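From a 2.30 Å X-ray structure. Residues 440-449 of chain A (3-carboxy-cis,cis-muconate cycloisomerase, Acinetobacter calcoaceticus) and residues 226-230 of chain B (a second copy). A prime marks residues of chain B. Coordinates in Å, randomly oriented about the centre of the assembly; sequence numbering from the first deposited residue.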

# COMPACT_ATOMS: atom_id res chain seq x y z
N ASP A 440 -33.76 -19.56 -8.32
CA ASP A 440 -34.39 -18.26 -8.07
C ASP A 440 -33.30 -17.17 -8.17
O ASP A 440 -33.53 -16.08 -8.74
CB ASP A 440 -35.01 -18.15 -6.65
CG ASP A 440 -36.27 -19.00 -6.46
OD1 ASP A 440 -36.79 -19.55 -7.47
OD2 ASP A 440 -36.74 -19.13 -5.30
N GLN A 441 -32.11 -17.45 -7.60
CA GLN A 441 -31.02 -16.45 -7.64
C GLN A 441 -30.56 -16.22 -9.06
O GLN A 441 -30.37 -15.06 -9.47
CB GLN A 441 -29.83 -16.86 -6.76
CG GLN A 441 -30.12 -16.78 -5.23
CD GLN A 441 -28.91 -17.25 -4.41
OE1 GLN A 441 -27.80 -16.71 -4.55
NE2 GLN A 441 -29.12 -18.25 -3.56
N ILE A 442 -30.41 -17.29 -9.84
CA ILE A 442 -29.99 -17.08 -11.21
C ILE A 442 -31.09 -16.27 -11.97
O ILE A 442 -30.76 -15.37 -12.74
CB ILE A 442 -29.70 -18.42 -11.92
CG1 ILE A 442 -28.49 -19.09 -11.21
CG2 ILE A 442 -29.50 -18.19 -13.44
CD1 ILE A 442 -28.04 -20.44 -11.82
N ASP A 443 -32.37 -16.58 -11.75
CA ASP A 443 -33.44 -15.84 -12.44
C ASP A 443 -33.41 -14.36 -12.01
O ASP A 443 -33.65 -13.46 -12.82
CB ASP A 443 -34.85 -16.39 -12.11
CG ASP A 443 -35.13 -17.73 -12.77
OD1 ASP A 443 -34.61 -18.00 -13.88
OD2 ASP A 443 -35.90 -18.52 -12.16
N ALA A 444 -33.21 -14.14 -10.71
CA ALA A 444 -33.16 -12.79 -10.18
C ALA A 444 -32.05 -11.99 -10.89
O ALA A 444 -32.32 -10.85 -11.29
CB ALA A 444 -32.96 -12.80 -8.65
N VAL A 445 -30.85 -12.57 -11.11
CA VAL A 445 -29.87 -11.75 -11.81
C VAL A 445 -30.15 -11.60 -13.29
O VAL A 445 -29.74 -10.59 -13.86
CB VAL A 445 -28.36 -12.15 -11.58
CG1 VAL A 445 -28.20 -13.04 -10.40
CG2 VAL A 445 -27.74 -12.63 -12.83
N LEU A 446 -30.81 -12.57 -13.91
CA LEU A 446 -31.17 -12.45 -15.33
C LEU A 446 -32.22 -11.34 -15.49
O LEU A 446 -32.28 -10.68 -16.51
CB LEU A 446 -31.72 -13.76 -15.88
CG LEU A 446 -30.70 -14.87 -16.13
CD1 LEU A 446 -31.41 -16.11 -16.66
CD2 LEU A 446 -29.66 -14.42 -17.10
N GLN A 447 -33.04 -11.11 -14.48
CA GLN A 447 -34.02 -10.02 -14.54
C GLN A 447 -33.45 -8.60 -14.33
O GLN A 447 -33.88 -7.68 -15.01
CB GLN A 447 -35.12 -10.20 -13.52
CG GLN A 447 -36.23 -11.09 -13.97
CD GLN A 447 -37.33 -11.16 -12.92
OE1 GLN A 447 -38.00 -10.14 -12.61
NE2 GLN A 447 -37.51 -12.37 -12.33
N GLU A 448 -32.52 -8.41 -13.38
CA GLU A 448 -31.99 -7.07 -13.18
C GLU A 448 -31.38 -6.55 -14.47
O GLU A 448 -31.04 -5.37 -14.57
CB GLU A 448 -31.01 -6.95 -11.97
CG GLU A 448 -29.86 -7.95 -11.85
CD GLU A 448 -28.76 -7.55 -10.79
OE1 GLU A 448 -29.04 -6.82 -9.81
OE2 GLU A 448 -27.61 -8.02 -10.94
N ALA A 449 -31.31 -7.41 -15.49
CA ALA A 449 -30.77 -7.06 -16.80
C ALA A 449 -31.75 -6.42 -17.81
O ALA A 449 -31.18 -5.80 -18.74
CB ALA A 449 -30.13 -8.29 -17.43
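Chain B, residues 226-230: TACTW

A single hydrogen bond joins these two stretches, and it is a helix side chain that captures the backbone of a segment without regular helix or strand: the amide N of Thr229′ donates to OE1 of Gln441 at 2.9 Å, with an N-H...O angle of 165°, close to straight. The general principle is that a peptide NH in a segment without regular structure often finds its acceptor in a side chain, and glutamine is long enough to supply one from a helix.

The helix here has begun before Asp440, and bonds such as Val445 N to Gln441 O at 3.0 Å tie up those groups within the helix. Gln441 points its CA-to-CB bond toward chain B, with chi1 in m and chi2 in t, and this extended reach brings OE1 to 3.3 Å from Cys228′ CA and on to the N of Thr229′.

Chain B has neither helix nor strand geometry. Ala227′, the second residue, has helix-like phi/psi of -65/-44, but no helix follows; Cys228′ (phi/psi -134/161) and Thr229′ (-56/143) are extended. Within the segment, Thr226′ OG1 donates to Cys228′ O at 2.9 Å, spanning Ala227′.

In the two closest CA pairs the numbering runs in opposite senses, although chain B slants across the helix rather than following it: the CA of Gln441 is 5.1 Å from that of Cys228′, and the CA of Ala444 is 5.3 Å from that of Ala227′. At the second pair the two methyls meet directly. Ala227′ turns its methyl toward the helix, where its CB meets Ala444 CB at 3.9 Å and Val445 CG1 at 4.2 Å; the same CG1 lies 4.1 Å from Cys228′ SG. Farther along, Glu448 OE1 comes within 4.3 Å of Ala227′ CB. Polar anchoring at Gln441 is thus paired with apolar packing one turn on.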

# COMPACT_ATOMS: atom_id res chain seq x y z
N THR B 226 -30.42 -8.68 -1.92
CA THR B 226 -29.64 -8.73 -3.13
C THR B 226 -30.16 -9.88 -3.98
O THR B 226 -30.77 -10.78 -3.47
CB THR B 226 -28.12 -8.98 -2.81
OG1 THR B 226 -27.97 -10.23 -2.14
CG2 THR B 226 -27.58 -7.90 -1.91
N ALA B 227 -29.89 -9.84 -5.28
CA ALA B 227 -30.32 -10.88 -6.19
C ALA B 227 -29.62 -12.22 -5.85
O ALA B 227 -30.25 -13.27 -5.86
CB ALA B 227 -30.01 -10.46 -7.66
N CYS B 228 -28.32 -12.20 -5.59
CA CYS B 228 -27.66 -13.46 -5.25
C CYS B 228 -26.74 -13.31 -4.02
O CYS B 228 -26.39 -12.19 -3.63
CB CYS B 228 -26.91 -14.01 -6.48
SG CYS B 228 -25.74 -12.82 -7.09
N THR B 229 -26.40 -14.42 -3.38
CA THR B 229 -25.53 -14.40 -2.23
C THR B 229 -24.17 -13.70 -2.58
O THR B 229 -23.67 -13.83 -3.70
CB THR B 229 -25.27 -15.83 -1.77
OG1 THR B 229 -26.54 -16.45 -1.52
CG2 THR B 229 -24.41 -15.86 -0.47
N TRP B 230 -23.59 -12.94 -1.65
CA TRP B 230 -22.30 -12.30 -1.97
C TRP B 230 -21.20 -12.59 -0.93
O TRP B 230 -20.48 -11.70 -0.49
CB TRP B 230 -22.45 -10.79 -2.21
CG TRP B 230 -23.21 -10.11 -1.15
CD1 TRP B 230 -24.56 -10.22 -0.91
CD2 TRP B 230 -22.68 -9.32 -0.08
NE1 TRP B 230 -24.89 -9.56 0.24
CE2 TRP B 230 -23.77 -9.00 0.78
CE3 TRP B 230 -21.40 -8.86 0.23
CZ2 TRP B 230 -23.61 -8.23 1.95
CZ3 TRP B 230 -21.22 -8.10 1.38
CH2 TRP B 230 -22.34 -7.78 2.24